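Local structure of uncharacterized protein (Bacillus thuringiensis serovar kurstaki, 4XE8) at residues Ser231-Asp236 against Thr362-Asn367; Leu345-Asp350 against Ala379-Leu384; Tyr172-Val177 against Lys188-Ile193; Lys366-Gly371 against Gly389-Lys394. The protein binds ADP and, as a ParM-type bacterial actin-like protein, probably forms cytoskeletal filaments that help to segregate plasmid DNA. The protein carries 2 engineered substitutions. All coordinates share one frame; numbering follows the deposited sequence.

Contact 1 (Ser231-Asp236 against Thr362-Asn367); sequences SYAIND and TNADKN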
# COMPACT_ATOMS: atom_id res chain seq x y z
N SER A 231 20.56 14.88 -5.41
CA SER A 231 20.55 13.46 -5.71
C SER A 231 20.09 12.69 -4.48
O SER A 231 20.68 12.81 -3.40
CB SER A 231 21.94 12.98 -6.15
OG SER A 231 22.73 12.65 -5.02
N TYR A 232 19.02 11.91 -4.63
CA TYR A 232 18.47 11.18 -3.50
C TYR A 232 17.94 9.82 -3.93
O TYR A 232 17.57 9.62 -5.08
CB TYR A 232 17.36 11.99 -2.82
CG TYR A 232 16.18 12.29 -3.72
CD1 TYR A 232 16.16 13.44 -4.51
CD2 TYR A 232 15.09 11.44 -3.79
CE1 TYR A 232 15.09 13.72 -5.34
CE2 TYR A 232 14.01 11.71 -4.62
CZ TYR A 232 14.02 12.86 -5.38
OH TYR A 232 12.95 13.14 -6.21
N ALA A 233 17.90 8.89 -2.98
CA ALA A 233 17.31 7.59 -3.23
C ALA A 233 16.04 7.42 -2.41
O ALA A 233 15.99 7.79 -1.24
CB ALA A 233 18.30 6.49 -2.89
N ILE A 234 14.99 6.90 -3.05
CA ILE A 234 13.78 6.52 -2.34
C ILE A 234 13.73 5.01 -2.20
O ILE A 234 13.67 4.29 -3.20
CB ILE A 234 12.50 7.01 -3.04
CG1 ILE A 234 12.61 8.48 -3.42
CG2 ILE A 234 11.28 6.77 -2.16
CD1 ILE A 234 11.36 9.01 -4.09
N ASN A 235 13.76 4.53 -0.96
CA ASN A 235 13.70 3.10 -0.71
C ASN A 235 12.35 2.71 -0.11
O ASN A 235 12.11 2.93 1.08
CB ASN A 235 14.84 2.67 0.21
CG ASN A 235 16.20 3.04 -0.34
OD1 ASN A 235 16.71 2.38 -1.25
ND2 ASN A 235 16.80 4.08 0.21
N ASP A 236 11.48 2.15 -0.94
CA ASP A 236 10.15 1.75 -0.51
C ASP A 236 10.16 0.31 -0.03
O ASP A 236 10.14 -0.62 -0.83
CB ASP A 236 9.15 1.93 -1.65
CG ASP A 236 7.71 2.06 -1.17
OD1 ASP A 236 7.44 1.69 -0.01
OD2 ASP A 236 6.86 2.52 -1.96
N THR A 362 25.04 4.20 -5.72
CA THR A 362 24.55 5.44 -6.31
C THR A 362 25.32 6.65 -5.80
O THR A 362 25.39 7.68 -6.46
CB THR A 362 23.05 5.65 -6.02
OG1 THR A 362 22.86 5.86 -4.61
CG2 THR A 362 22.24 4.44 -6.46
N ASN A 363 25.91 6.49 -4.61
CA ASN A 363 26.51 7.60 -3.86
C ASN A 363 25.59 8.81 -3.83
O ASN A 363 26.01 9.94 -4.10
CB ASN A 363 27.88 7.97 -4.42
CG ASN A 363 29.01 7.61 -3.47
OD1 ASN A 363 29.25 8.30 -2.49
ND2 ASN A 363 29.70 6.51 -3.76
N ALA A 364 24.32 8.57 -3.50
CA ALA A 364 23.34 9.63 -3.35
C ALA A 364 23.67 10.48 -2.13
O ALA A 364 24.26 9.99 -1.17
CB ALA A 364 21.94 9.05 -3.23
N ASP A 365 23.30 11.75 -2.18
CA ASP A 365 23.54 12.66 -1.07
C ASP A 365 22.68 12.29 0.14
O ASP A 365 23.16 12.32 1.27
CB ASP A 365 23.27 14.10 -1.49
CG ASP A 365 24.04 14.50 -2.74
OD1 ASP A 365 25.10 13.89 -3.01
OD2 ASP A 365 23.58 15.41 -3.46
N LYS A 366 21.43 11.94 -0.12
CA LYS A 366 20.50 11.56 0.95
C LYS A 366 19.75 10.28 0.59
O LYS A 366 19.45 10.03 -0.58
CB LYS A 366 19.51 12.68 1.24
CG LYS A 366 20.13 13.93 1.87
CD LYS A 366 20.84 13.58 3.17
CE LYS A 366 21.17 14.84 3.97
NZ LYS A 366 19.96 15.38 4.65
N ASN A 367 19.44 9.48 1.60
CA ASN A 367 18.70 8.23 1.40
C ASN A 367 17.39 8.22 2.17
O ASN A 367 17.38 8.19 3.40
CB ASN A 367 19.55 7.03 1.80
CG ASN A 367 20.82 6.93 0.99
OD1 ASN A 367 20.87 6.22 -0.02
ND2 ASN A 367 21.86 7.64 1.42
O HOH W 1 19.95 3.77 -0.21
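Ala233 N donates to Lys366 O at 3.1 Å, in the carbonyl plane, and this bond marks the tight part of the contact, where strand 231-237 runs parallel to the start of strand 366-370. Tyr232 CA adds a C-H...O contact to the same Lys366 O (3.3 Å). On the buried face Ala233 CB lies 4.5 Å from Ala364 CB, and helix 337-362 covers Ala233 through Phe358. Beyond it, a water bridges the two asparagines, donating to Asn367 OD1 (2.6 Å) and accepting from Asn235 ND2; the remaining amide ends turn elsewhere, Asn235 OD1 to Asn244 and Asn367 ND2 to Gly389. The solvent side is the exposed turn through Asp365. There Ser231 OG, held between its own backbone N and carbonyl carbon (chi1 86°), still accepts from Asp365 N at 3.0 Å, while Ser231 O receives two weak bonds, from Asp365 N at 3.1 Å and from Lys366 N at 3.5 Å. Thr362 OG1 closes an ST turn onto Ala364 N just after the helix. Asp365 N is thus shared by the serine hydroxyl and, weakly, its carbonyl, so the chain leaving helix 337-362 is fastened by polar bonds before regular parallel pairing begins.

Contact 2 (Leu345-Asp350 against Ala379-Leu384); sequences LKYAED and AGLRDL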
# COMPACT_ATOMS: atom_id res chain seq x y z
N LEU A 345 14.50 -7.50 14.09
CA LEU A 345 15.88 -7.03 14.01
C LEU A 345 16.63 -7.70 12.86
O LEU A 345 17.46 -7.07 12.22
CB LEU A 345 16.60 -7.27 15.33
CG LEU A 345 16.05 -6.48 16.52
CD1 LEU A 345 16.77 -6.84 17.81
CD2 LEU A 345 16.12 -4.98 16.25
N LYS A 346 16.32 -8.96 12.61
CA LYS A 346 16.88 -9.68 11.48
C LYS A 346 16.52 -8.96 10.18
O LYS A 346 17.36 -8.80 9.29
CB LYS A 346 16.39 -11.13 11.45
CG LYS A 346 16.92 -11.97 10.30
CD LYS A 346 16.63 -13.45 10.53
CE LYS A 346 16.95 -14.29 9.31
NZ LYS A 346 15.77 -14.41 8.40
N TYR A 347 15.27 -8.53 10.08
CA TYR A 347 14.81 -7.75 8.93
C TYR A 347 15.52 -6.41 8.88
O TYR A 347 15.98 -5.97 7.83
CB TYR A 347 13.30 -7.55 8.98
CG TYR A 347 12.77 -6.59 7.94
CD1 TYR A 347 12.63 -6.98 6.62
CD2 TYR A 347 12.41 -5.29 8.29
CE1 TYR A 347 12.14 -6.10 5.66
CE2 TYR A 347 11.93 -4.40 7.34
CZ TYR A 347 11.80 -4.81 6.03
OH TYR A 347 11.32 -3.94 5.08
N ALA A 348 15.60 -5.75 10.04
CA ALA A 348 16.26 -4.46 10.14
C ALA A 348 17.71 -4.56 9.67
O ALA A 348 18.12 -3.83 8.77
CB ALA A 348 16.20 -3.94 11.57
N GLU A 349 18.46 -5.48 10.28
CA GLU A 349 19.86 -5.69 9.93
C GLU A 349 20.05 -5.96 8.44
O GLU A 349 20.95 -5.41 7.81
CB GLU A 349 20.44 -6.86 10.74
CG GLU A 349 20.56 -6.60 12.24
CD GLU A 349 21.57 -5.52 12.57
OE1 GLU A 349 21.41 -4.86 13.62
OE2 GLU A 349 22.52 -5.34 11.79
N ASP A 350 19.19 -6.81 7.88
CA ASP A 350 19.26 -7.13 6.46
C ASP A 350 18.93 -5.91 5.61
O ASP A 350 19.51 -5.72 4.54
CB ASP A 350 18.32 -8.28 6.11
CG ASP A 350 18.80 -9.61 6.65
OD1 ASP A 350 19.95 -9.68 7.14
OD2 ASP A 350 18.03 -10.59 6.59
N ALA A 379 12.10 -1.17 15.39
CA ALA A 379 12.99 -1.42 16.52
C ALA A 379 14.45 -1.26 16.14
O ALA A 379 15.25 -0.75 16.92
CB ALA A 379 12.73 -2.80 17.09
N GLY A 380 14.80 -1.70 14.94
CA GLY A 380 16.15 -1.59 14.44
C GLY A 380 16.35 -0.41 13.51
O GLY A 380 17.37 0.28 13.58
N LEU A 381 15.36 -0.16 12.65
CA LEU A 381 15.49 0.85 11.60
C LEU A 381 15.36 2.29 12.10
O LEU A 381 15.63 3.23 11.35
CB LEU A 381 14.46 0.60 10.50
CG LEU A 381 14.79 -0.52 9.52
CD1 LEU A 381 13.67 -0.68 8.50
CD2 LEU A 381 16.11 -0.26 8.82
N ARG A 382 14.96 2.47 13.35
CA ARG A 382 14.85 3.82 13.91
C ARG A 382 16.24 4.42 14.13
O ARG A 382 16.37 5.62 14.35
CB ARG A 382 14.06 3.81 15.21
CG ARG A 382 14.72 3.05 16.35
CD ARG A 382 14.00 3.33 17.66
NE ARG A 382 13.96 2.17 18.54
CZ ARG A 382 13.20 2.07 19.62
NH1 ARG A 382 12.40 3.08 19.96
NH2 ARG A 382 13.23 0.98 20.36
N ASP A 383 17.27 3.57 14.08
CA ASP A 383 18.65 4.03 14.18
C ASP A 383 19.01 4.97 13.03
O ASP A 383 19.95 5.75 13.13
CB ASP A 383 19.61 2.84 14.20
CG ASP A 383 19.42 1.94 15.41
OD1 ASP A 383 18.82 2.40 16.41
OD2 ASP A 383 19.89 0.78 15.36
N LEU A 384 18.25 4.88 11.95
CA LEU A 384 18.49 5.69 10.76
C LEU A 384 18.20 7.16 11.00
O LEU A 384 18.66 8.03 10.25
CB LEU A 384 17.65 5.17 9.59
CG LEU A 384 18.29 4.15 8.64
CD1 LEU A 384 19.08 3.11 9.41
CD2 LEU A 384 17.23 3.49 7.78
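Ala348 CB presses on Gly380 CA at 3.7 Å, and between the two segments, on helix 337-362 and the short helix 378-381, the backbones come nearest here, Ala348 CA 5.2 Å from Gly380 CA. Gly380 has no side chain, and its bare CA lets the two backbones approach this far. Leu345, one turn earlier on the long helix, can be followed outward. Its CB starts off to the side of the other helix; CG stands beside the backbone N, anti to the carbonyl carbon (chi1 -65°), and from there the CD2 branch reaches across. CD2 sits over the Ala379-Gly380 peptide, 3.8 Å from Gly380 N and equally near Gly380 CA, and touches Ala379 CB at 4.1 Å. On the other flank of Ala348, Leu381 brings its CG to 4.2 Å from Ala348 CB, while its CD1 approaches Tyr347 CE2 obliquely at 4.3 Å. The Tyr347 ring also meets Tyr267 and Phe376 edge-to-face, and both it and Leu381 rest on Leu237. Side chain meets side chain only through carbon here. The Tyr347 side chain comes within about 6 Å of the bound ADP, so this is close alanine-on-glycine helix packing beside the ADP pocket of an actin-like fold.

Contact 3 (Tyr172-Val177 against Lys188-Ile193); sequences YGEHTV and KIKITI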
# COMPACT_ATOMS: atom_id res chain seq x y z
N TYR A 172 -8.60 4.41 -19.22
CA TYR A 172 -9.53 5.42 -19.72
C TYR A 172 -10.89 4.83 -20.05
O TYR A 172 -10.99 3.69 -20.51
CB TYR A 172 -8.96 6.12 -20.95
CG TYR A 172 -7.77 7.01 -20.66
CD1 TYR A 172 -7.51 7.46 -19.37
CD2 TYR A 172 -6.91 7.40 -21.68
CE1 TYR A 172 -6.42 8.27 -19.10
CE2 TYR A 172 -5.82 8.21 -21.42
CZ TYR A 172 -5.58 8.64 -20.13
OH TYR A 172 -4.50 9.45 -19.87
N GLY A 173 -11.94 5.61 -19.80
CA GLY A 173 -13.29 5.17 -20.07
C GLY A 173 -14.20 5.33 -18.87
O GLY A 173 -13.84 5.98 -17.89
N GLU A 174 -15.38 4.73 -18.94
CA GLU A 174 -16.35 4.82 -17.86
C GLU A 174 -16.57 3.46 -17.22
O GLU A 174 -16.87 2.49 -17.91
CB GLU A 174 -17.66 5.41 -18.38
CG GLU A 174 -17.49 6.79 -19.00
CD GLU A 174 -18.81 7.51 -19.20
OE1 GLU A 174 -19.87 6.87 -19.07
OE2 GLU A 174 -18.77 8.73 -19.48
N HIS A 175 -16.41 3.40 -15.91
CA HIS A 175 -16.52 2.15 -15.17
C HIS A 175 -17.58 2.24 -14.09
O HIS A 175 -17.54 3.14 -13.25
CB HIS A 175 -15.17 1.77 -14.56
CG HIS A 175 -13.99 2.17 -15.39
ND1 HIS A 175 -13.56 1.43 -16.47
CD2 HIS A 175 -13.16 3.23 -15.31
CE1 HIS A 175 -12.51 2.02 -17.02
NE2 HIS A 175 -12.25 3.11 -16.33
N THR A 176 -18.52 1.31 -14.11
CA THR A 176 -19.58 1.28 -13.11
C THR A 176 -19.35 0.14 -12.12
O THR A 176 -19.15 -1.01 -12.52
CB THR A 176 -20.97 1.12 -13.76
OG1 THR A 176 -21.24 2.25 -14.60
CG2 THR A 176 -22.05 1.03 -12.69
N VAL A 177 -19.37 0.46 -10.84
CA VAL A 177 -19.22 -0.54 -9.79
C VAL A 177 -20.46 -0.58 -8.91
O VAL A 177 -20.83 0.42 -8.29
CB VAL A 177 -17.99 -0.25 -8.90
CG1 VAL A 177 -17.88 -1.30 -7.80
CG2 VAL A 177 -16.72 -0.23 -9.75
N LYS A 188 -24.56 2.31 -6.49
CA LYS A 188 -24.01 2.22 -7.83
C LYS A 188 -23.15 3.44 -8.13
O LYS A 188 -23.63 4.57 -8.15
CB LYS A 188 -25.15 2.09 -8.85
CG LYS A 188 -24.71 2.15 -10.30
CD LYS A 188 -25.82 1.61 -11.21
CE LYS A 188 -27.15 2.29 -10.92
NZ LYS A 188 -28.29 1.58 -11.57
N ILE A 189 -21.86 3.20 -8.35
CA ILE A 189 -20.91 4.29 -8.56
C ILE A 189 -20.37 4.29 -9.99
O ILE A 189 -19.89 3.28 -10.48
CB ILE A 189 -19.74 4.20 -7.58
CG1 ILE A 189 -20.23 4.52 -6.17
CG2 ILE A 189 -18.63 5.16 -7.97
CD1 ILE A 189 -19.66 3.64 -5.10
N LYS A 190 -20.47 5.45 -10.64
CA LYS A 190 -20.02 5.60 -12.02
C LYS A 190 -18.69 6.35 -12.07
O LYS A 190 -18.63 7.55 -11.84
CB LYS A 190 -21.09 6.32 -12.85
CG LYS A 190 -20.68 6.58 -14.28
CD LYS A 190 -21.72 7.40 -15.01
CE LYS A 190 -21.21 7.88 -16.37
NZ LYS A 190 -22.30 8.49 -17.20
N ILE A 191 -17.62 5.61 -12.38
CA ILE A 191 -16.27 6.17 -12.40
C ILE A 191 -15.86 6.62 -13.80
O ILE A 191 -15.98 5.87 -14.76
CB ILE A 191 -15.24 5.14 -11.88
CG1 ILE A 191 -15.62 4.68 -10.47
CG2 ILE A 191 -13.84 5.71 -11.91
CD1 ILE A 191 -14.90 3.41 -10.03
N THR A 192 -15.37 7.85 -13.91
CA THR A 192 -14.91 8.38 -15.19
C THR A 192 -13.45 8.81 -15.12
O THR A 192 -13.08 9.69 -14.35
CB THR A 192 -15.76 9.58 -15.65
OG1 THR A 192 -17.11 9.16 -15.87
CG2 THR A 192 -15.20 10.16 -16.94
N ILE A 193 -12.61 8.17 -15.94
CA ILE A 193 -11.20 8.51 -15.99
C ILE A 193 -10.83 9.11 -17.35
O ILE A 193 -10.72 8.39 -18.34
CB ILE A 193 -10.31 7.28 -15.72
CG1 ILE A 193 -10.74 6.59 -14.42
CG2 ILE A 193 -8.84 7.68 -15.65
CD1 ILE A 193 -9.92 5.37 -14.07
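His175 and Ile191 form the central hydrogen-bonded pair of two antiparallel strands, 173-179 and 188-197, whose short segments run 160° apart. Among the backbone bonds, Ile191 N reaches His175 O at 2.6 Å and His175 N returns to Ile191 O at 2.8 Å. Val177 and Ile189 are joined by a second reciprocal pair; at the other end Ile193 N binds Gly173 O in a straight bond, but the return bond from Gly173 N to Ile193 O is weak (3.4 Å). At the intervening pairs, Glu174 CA and Thr176 CA place C-H groups against Ile191 O and Ile189 O.

The apolar contacts gather mainly on the face of His175, Val177 and the isoleucines. Val177 CG2 meets Ile191 CD1 at 4.1 Å, and Ile193 CD1 comes obliquely to the imidazole, 4.0 Å from His175 NE2. Helix 124-140 covers this face, with Phe131 stacked on the imidazole; Ser79 binds His175 ND1 and Leu171 O binds NE2, which fixes the ring's rotation. Just before strand 173-179 begins, the Tyr172 ring meets Ile193 CG2 in its plane, at the CD1 edge (4.0 Å). On the opposite face Thr176 CG2 packs on Lys188 CG at 3.7 Å.

Charged and polar groups occupy the face of Glu174, Thr176, Lys190 and Thr192. The extended Lys190 chain runs diagonally to Glu174, its NZ 3.5 Å from Glu174 OE1 in a salt bridge. One face mainly apolar, the other polar and charged, make this an amphipathic beta hairpin, with strands 74-78 and 145-151 continuing the larger mixed sheet on its two sides.

Contact 4 (Lys366-Gly371 against Gly389-Lys394); sequences KNIVVG and GFILPK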
# COMPACT_ATOMS: atom_id res chain seq x y z
N LYS A 366 21.43 11.94 -0.12
CA LYS A 366 20.50 11.56 0.95
C LYS A 366 19.75 10.28 0.59
O LYS A 366 19.45 10.03 -0.58
CB LYS A 366 19.51 12.68 1.24
CG LYS A 366 20.13 13.93 1.87
CD LYS A 366 20.84 13.58 3.17
CE LYS A 366 21.17 14.84 3.97
NZ LYS A 366 19.96 15.38 4.65
N ASN A 367 19.44 9.48 1.60
CA ASN A 367 18.70 8.23 1.40
C ASN A 367 17.39 8.22 2.17
O ASN A 367 17.38 8.19 3.40
CB ASN A 367 19.55 7.03 1.80
CG ASN A 367 20.82 6.93 0.99
OD1 ASN A 367 20.87 6.22 -0.02
ND2 ASN A 367 21.86 7.64 1.42
N ILE A 368 16.28 8.23 1.44
CA ILE A 368 14.96 8.26 2.05
C ILE A 368 14.38 6.86 2.12
O ILE A 368 14.34 6.14 1.12
CB ILE A 368 14.02 9.19 1.27
CG1 ILE A 368 14.67 10.57 1.13
CG2 ILE A 368 12.68 9.30 1.97
CD1 ILE A 368 13.91 11.52 0.25
N VAL A 369 13.94 6.47 3.31
CA VAL A 369 13.44 5.12 3.55
C VAL A 369 11.97 5.16 3.96
O VAL A 369 11.61 5.75 4.98
CB VAL A 369 14.26 4.40 4.63
CG1 VAL A 369 13.85 2.94 4.73
CG2 VAL A 369 15.75 4.52 4.33
N VAL A 370 11.12 4.53 3.16
CA VAL A 370 9.68 4.56 3.38
C VAL A 370 9.07 3.16 3.28
O VAL A 370 9.78 2.17 3.12
CB VAL A 370 8.97 5.49 2.38
CG1 VAL A 370 9.53 6.91 2.50
CG2 VAL A 370 9.14 4.98 0.96
N GLY A 371 7.74 3.09 3.37
CA GLY A 371 7.04 1.83 3.28
C GLY A 371 6.72 1.25 4.64
O GLY A 371 7.19 1.75 5.66
N GLY A 389 22.43 11.39 6.12
CA GLY A 389 22.41 10.71 4.83
C GLY A 389 21.21 9.79 4.72
O GLY A 389 20.89 9.30 3.64
N PHE A 390 20.55 9.56 5.85
CA PHE A 390 19.30 8.80 5.86
C PHE A 390 18.14 9.66 6.33
O PHE A 390 18.27 10.42 7.29
CB PHE A 390 19.43 7.57 6.76
CG PHE A 390 20.21 6.44 6.14
CD1 PHE A 390 19.58 5.54 5.30
CD2 PHE A 390 21.56 6.28 6.41
CE1 PHE A 390 20.29 4.50 4.72
CE2 PHE A 390 22.27 5.24 5.84
CZ PHE A 390 21.63 4.35 5.00
N ILE A 391 17.01 9.55 5.64
CA ILE A 391 15.83 10.33 6.00
C ILE A 391 14.61 9.43 6.18
O ILE A 391 14.11 8.86 5.22
CB ILE A 391 15.50 11.40 4.95
CG1 ILE A 391 16.68 12.37 4.77
CG2 ILE A 391 14.24 12.16 5.34
CD1 ILE A 391 16.42 13.45 3.75
N LEU A 392 14.14 9.32 7.42
CA LEU A 392 12.86 8.67 7.67
C LEU A 392 11.76 9.72 7.62
O LEU A 392 12.00 10.88 7.96
CB LEU A 392 12.86 7.96 9.03
CG LEU A 392 13.83 6.79 9.18
CD1 LEU A 392 13.50 5.97 10.42
CD2 LEU A 392 13.82 5.93 7.94
N PRO A 393 10.56 9.33 7.18
CA PRO A 393 9.47 10.31 7.21
C PRO A 393 9.17 10.73 8.64
O PRO A 393 9.21 9.91 9.56
CB PRO A 393 8.29 9.55 6.58
CG PRO A 393 8.61 8.11 6.81
CD PRO A 393 10.11 8.01 6.71
N LYS A 394 8.91 12.02 8.81
CA LYS A 394 8.73 12.60 10.14
C LYS A 394 7.40 12.16 10.75
O LYS A 394 7.34 11.76 11.91
CB LYS A 394 8.83 14.12 10.05
CG LYS A 394 10.20 14.58 9.60
CD LYS A 394 11.27 14.05 10.55
CE LYS A 394 12.67 14.49 10.13
NZ LYS A 394 13.65 14.22 11.22
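Val369 and Leu392 make the apolar centre, Leu392 CD2 resting 3.7 Å from Val369 CB. The CG2 methyl of Val369 stands beside the backbone N and meets the edge of the Phe390 ring near its plane, 4.1 Å from CD1. On the other face of the sheet Ile368 and Ile391 lie side by side and point the same way, CG1 of Ile368 touching CB of Ile391 at 4.0 Å. Pro393 closes the far end with its CD against Val369 O.

Outward from this core, parallel backbone bonds join the strands: Val369 N to Ile391 O, and Ile391 N to Asn367 O at 2.6 Å. Lys366 crosses Ile391 at about a right angle, CB 4.1 Å from Ile391 CD1, and its chain, bent at chi2 and chi4, lays CD over Gly389 CA.

The polar edge centres on Gly389 O, which two donors of one residue approach from opposite faces of the carbonyl plane. Asn367 ND2 comes in at 2.9 Å with the oxygen almost in the plane of its amide. Asn367 N lies 2.5 Å from Gly389 O, shorter than usual and probably affected by coordinate error. The ND2 bond holds the asparagine amide in place at the start of strand 390-391. At the backbone angles of Gly389 a CB would be jammed against the carbonyl O of the residue before.

Strand 390-391 is the outermost of its sheet in this chain; strand 231-237 borders strand 366-370 on the other side, helix 337-362 covers Val369 and Phe390 through Leu355, and strand 366-370 runs into Gly371, which touches ADP.

Overall arrangement
Contacts 1, 2 and 4 cluster on one side of the molecule. Contacts 1 and 4 have centres 9 Å apart and share strand 366-370, which sits between strands 231-237 and 390-391 in one five-stranded mixed sheet; contact 4 begins on Lys366 and Asn367, where contact 1 ends. Contact 2 lies about 13 Å from contact 4, centre to centre, and touches it through Leu384 and Leu381; its segments alternate along the chain with those of contacts 1 and 4. Contact 3, earlier in the chain, belongs to the other large sheet, its centre 37 to 43 Å from the rest and its segments closed before contact 1 opens. Two such sheets with ADP bound match the two-lobed architecture of actin-like proteins.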